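Local structure of inositol 2-dehydrogenase/D-chiro-inositol 3-dehydrogenase (Lactobacillus casei, 4MIY) at residues 151-156 and 238-243. The protein oxidises myo-inositol and D-chiro-inositol to their keto forms, passing the hydride to NAD. Residues are numbered along the deposited sequence; the frame is centred on the assembly and turned at random.
With GOL (glycerol), chain G; GOL (glycerol), chain S.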
ATOM      1  N   VAL A 151       0.692  20.632  -8.505  1.00 13.19           N
ATOM      2  CA  VAL A 151       1.091  19.334  -8.998  1.00 13.02           C
ATOM      3  C   VAL A 151       2.518  19.054  -8.531  1.00 13.67           C
ATOM      4  O   VAL A 151       3.380  19.878  -8.669  1.00 15.19           O
ATOM      5  CB  VAL A 151       1.044  19.243 -10.531  1.00 12.73           C
ATOM      6  CG1 VAL A 151       1.545  17.907 -11.030  1.00 16.88           C
ATOM      7  CG2 VAL A 151      -0.325  19.490 -11.055  1.00 16.45           C
ATOM      8  N   ARG A 152       2.725  17.898  -7.934  1.00 13.44           N
ATOM      9  CA  ARG A 152       4.050  17.489  -7.550  1.00 14.97           C
ATOM     10  C   ARG A 152       4.455  16.238  -8.298  1.00 14.49           C
ATOM     11  O   ARG A 152       3.755  15.284  -8.303  1.00 15.98           O
ATOM     12  CB  ARG A 152       4.133  17.256  -6.070  1.00 15.49           C
ATOM     13  CG  ARG A 152       4.046  18.519  -5.273  1.00 23.20           C
ATOM     14  CD  ARG A 152       4.143  18.301  -3.816  1.00 26.37           C
ATOM     15  NE  ARG A 152       5.011  19.277  -3.243  1.00 27.75           N
ATOM     16  CZ  ARG A 152       5.415  19.301  -1.983  1.00 24.00           C
ATOM     17  NH1 ARG A 152       5.013  18.403  -1.123  1.00 24.04           N
ATOM     18  NH2 ARG A 152       6.203  20.257  -1.597  1.00 27.41           N
ATOM     19  N   ALA A 153       5.617  16.268  -8.921  1.00 12.58           N
ATOM     20  CA  ALA A 153       6.046  15.185  -9.745  1.00 13.54           C
ATOM     21  C   ALA A 153       7.521  14.885  -9.557  1.00 12.49           C
ATOM     22  O   ALA A 153       8.261  15.720  -9.128  1.00 13.51           O
ATOM     23  CB  ALA A 153       5.744  15.473 -11.179  1.00 13.94           C
ATOM     24  N   SER A 154       7.887  13.666  -9.894  1.00 12.51           N
ATOM     25  CA  SER A 154       9.282  13.219  -9.871  1.00 14.53           C
ATOM     26  C   SER A 154       9.604  12.454 -11.120  1.00 12.51           C
ATOM     27  O   SER A 154       8.827  11.691 -11.594  1.00 13.46           O
ATOM     28  CB  SER A 154       9.586  12.342  -8.659  1.00 13.53           C
ATOM     29  OG  SER A 154       9.338  13.025  -7.476  1.00 15.23           O
ATOM     30  N   HIS A 155      10.787  12.718 -11.638  1.00 13.63           N
ATOM     31  CA  HIS A 155      11.348  11.977 -12.724  1.00 12.21           C
ATOM     32  C   HIS A 155      12.709  11.471 -12.260  1.00 13.58           C
ATOM     33  O   HIS A 155      13.648  12.182 -12.198  1.00 13.89           O
ATOM     34  CB  HIS A 155      11.439  12.840 -13.989  1.00 14.16           C
ATOM     35  CG  HIS A 155      11.669  12.063 -15.245  1.00 12.99           C
ATOM     36  ND1 HIS A 155      11.427  12.589 -16.490  1.00 15.04           N
ATOM     37  CD2 HIS A 155      12.158  10.829 -15.454  1.00 14.33           C
ATOM     38  CE1 HIS A 155      11.724  11.698 -17.404  1.00 14.91           C
ATOM     39  NE2 HIS A 155      12.172  10.619 -16.803  1.00 16.63           N
ATOM     40  N   ILE A 156      12.710  10.202 -11.892  1.00 14.30           N
ATOM     41  CA  ILE A 156      13.805   9.541 -11.219  1.00 12.96           C
ATOM     42  C   ILE A 156      14.436   8.503 -12.156  1.00 13.70           C
ATOM     43  O   ILE A 156      13.773   7.672 -12.716  1.00 13.82           O
ATOM     44  CB  ILE A 156      13.326   8.835  -9.963  1.00 11.80           C
ATOM     45  CG1 ILE A 156      12.562   9.779  -9.036  1.00 13.38           C
ATOM     46  CG2 ILE A 156      14.457   8.221  -9.207  1.00 15.30           C
ATOM     47  CD1 ILE A 156      13.321  10.928  -8.576  1.00 16.73           C
ATOM     48  N   VAL A 238       8.557   7.256 -12.183  1.00 12.88           N
ATOM     49  CA  VAL A 238       7.766   8.425 -12.490  1.00 14.12           C
ATOM     50  C   VAL A 238       6.649   8.574 -11.445  1.00 14.38           C
ATOM     51  O   VAL A 238       5.886   7.688 -11.246  1.00 16.14           O
ATOM     52  CB  VAL A 238       7.213   8.319 -13.936  1.00 15.16           C
ATOM     53  CG1 VAL A 238       6.207   9.367 -14.242  1.00 18.42           C
ATOM     54  CG2 VAL A 238       8.344   8.363 -14.955  1.00 17.58           C
ATOM     55  N   LYS A 239       6.646   9.695 -10.751  1.00 12.83           N
ATOM     56  CA  LYS A 239       5.653   9.965  -9.728  1.00 12.65           C
ATOM     57  C   LYS A 239       4.857  11.202 -10.099  1.00 14.29           C
ATOM     58  O   LYS A 239       5.371  12.093 -10.689  1.00 14.28           O
ATOM     59  CB  LYS A 239       6.314  10.205  -8.362  1.00 15.75           C
ATOM     60  CG  LYS A 239       7.314   9.162  -7.915  1.00 17.16           C
ATOM     61  CD  LYS A 239       7.848   9.550  -6.559  1.00 18.71           C
ATOM     62  CE  LYS A 239       8.910   8.598  -6.029  1.00 20.07           C
ATOM     63  NZ  LYS A 239       9.194   8.832  -4.627  1.00 25.82           N
ATOM     64  N   LEU A 240       3.599  11.227  -9.721  1.00 11.82           N
ATOM     65  CA  LEU A 240       2.707  12.299 -10.070  1.00 13.60           C
ATOM     66  C   LEU A 240       1.603  12.420  -9.043  1.00 12.43           C
ATOM     67  O   LEU A 240       0.964  11.477  -8.738  1.00 13.94           O
ATOM     68  CB  LEU A 240       2.107  12.047 -11.449  1.00 13.28           C
ATOM     69  CG  LEU A 240       1.089  13.066 -11.958  1.00 14.65           C
ATOM     70  CD1 LEU A 240       1.752  14.403 -12.137  1.00 16.45           C
ATOM     71  CD2 LEU A 240       0.555  12.592 -13.234  1.00 16.07           C
ATOM     72  N   GLU A 241       1.444  13.607  -8.508  1.00 12.48           N
ATOM     73  CA  GLU A 241       0.451  13.916  -7.516  1.00 14.48           C
ATOM     74  C   GLU A 241      -0.209  15.238  -7.887  1.00 14.00           C
ATOM     75  O   GLU A 241       0.453  16.192  -8.134  1.00 14.23           O
ATOM     76  CB  GLU A 241       1.124  14.034  -6.150  1.00 15.18           C
ATOM     77  CG  GLU A 241       0.244  14.378  -5.036  1.00 17.64           C
ATOM     78  CD  GLU A 241       1.008  14.651  -3.744  1.00 26.80           C
ATOM     79  OE1 GLU A 241       2.210  14.808  -3.789  1.00 28.10           O
ATOM     80  OE2 GLU A 241       0.388  14.692  -2.697  1.00 30.07           O
ATOM     81  N   VAL A 242      -1.526  15.242  -7.916  1.00 12.41           N
ATOM     82  CA  VAL A 242      -2.301  16.440  -8.125  1.00 14.93           C
ATOM     83  C   VAL A 242      -3.046  16.803  -6.851  1.00 13.28           C
ATOM     84  O   VAL A 242      -3.772  16.025  -6.321  1.00 12.52           O
ATOM     85  CB  VAL A 242      -3.294  16.289  -9.311  1.00 12.11           C
ATOM     86  CG1 VAL A 242      -4.081  17.587  -9.524  1.00 14.76           C
ATOM     87  CG2 VAL A 242      -2.588  15.901 -10.531  1.00 16.08           C
ATOM     88  N   ILE A 243      -2.802  18.008  -6.368  1.00 12.17           N
ATOM     89  CA  ILE A 243      -3.471  18.557  -5.221  1.00 13.26           C
ATOM     90  C   ILE A 243      -4.642  19.394  -5.650  1.00 12.71           C
ATOM     91  O   ILE A 243      -4.460  20.398  -6.255  1.00 14.23           O
ATOM     92  CB  ILE A 243      -2.543  19.507  -4.472  1.00 15.06           C
ATOM     93  CG1 ILE A 243      -1.213  18.835  -4.178  1.00 19.45           C
ATOM     94  CG2 ILE A 243      -3.214  20.053  -3.254  1.00 16.20           C
ATOM     95  CD1 ILE A 243      -1.334  17.759  -3.366  1.00 17.49           C
TER
HETATM   96  C1  GOL G 403       6.722  13.762  -4.474  1.00 26.11           C
HETATM   97  O1  GOL G 403       8.094  13.646  -4.522  1.00 27.26           O
HETATM   98  C2  GOL G 403       6.178  13.111  -5.742  1.00 25.54           C
HETATM   99  O2  GOL G 403       6.758  13.781  -6.804  1.00 26.23           O
HETATM  100  C3  GOL G 403       4.677  13.241  -5.889  1.00 23.96           C
HETATM  101  O3  GOL G 403       4.057  12.820  -4.710  1.00 30.68           O
HETATM  102  C1  GOL S 404       4.742  15.113  -1.593  1.00 25.70           C
HETATM  103  O1  GOL S 404       3.600  15.904  -1.837  1.00 28.61           O
HETATM  104  C2  GOL S 404       4.766  14.715  -0.127  1.00 25.52           C
HETATM  105  O2  GOL S 404       4.856  15.907   0.562  1.00 25.47           O
HETATM  106  C3  GOL S 404       5.889  13.820   0.348  1.00 21.21           C
HETATM  107  O3  GOL S 404       5.942  12.713  -0.521  1.00 27.90           O
HETATM  108  O   HOH W   1      10.725  11.448  -5.478  1.00 18.81           O
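Arg152 and Glu241 form a hydrogen-bonded antiparallel pair, Arg152 N giving to Glu241 O at 2.8 Å and Glu241 N to Arg152 O at 2.9 Å. Ser154 and Lys239 repeat the pattern with two longer backbone bonds. At the non-hydrogen-bonded positions between and beside them, the CA-H groups of Val151 and Ala153 lean on the carbonyl oxygens of Glu241 and Lys239. Val151, Ala153, Leu240 and Val242 share one face, where Met181 of helix 168-185 packs on Ala153 and Leu240. With CG1 anti to the backbone N (chi1 177°), Val151 brings this methyl to 3.7 Å from Leu240 CD1. The polar groups occupy the other face, turned to a second subunit. Two glycerols, probably from the crystallisation liquor, bridge side chains there: one hydroxyl, O1 of glycerol S, accepts from Arg152 NH1 at the guanidinium edge and donates to Glu241 OE1 at 2.6 Å, while glycerol G donates through O3 to the same OE1 and through O2 to Ser154 OG (2.8 Å). A water links Ser154 OG to Lys239 NZ, whose salt bridges reach Glu248 and Glu241 of the second subunit. Arg152 NE bonds Gln225, and NH1 also reaches Ala153 O of the second subunit; an alanine here would probably leave that carbonyl and Gln225 without these donors and open a gap at the subunit interface. The arrangement is consistent with the open mixed sheet of the C-terminal alpha/beta domain, as in Gfo/Idh/MocA dehydrogenases, helix-backed on one face and joined to another subunit on the other.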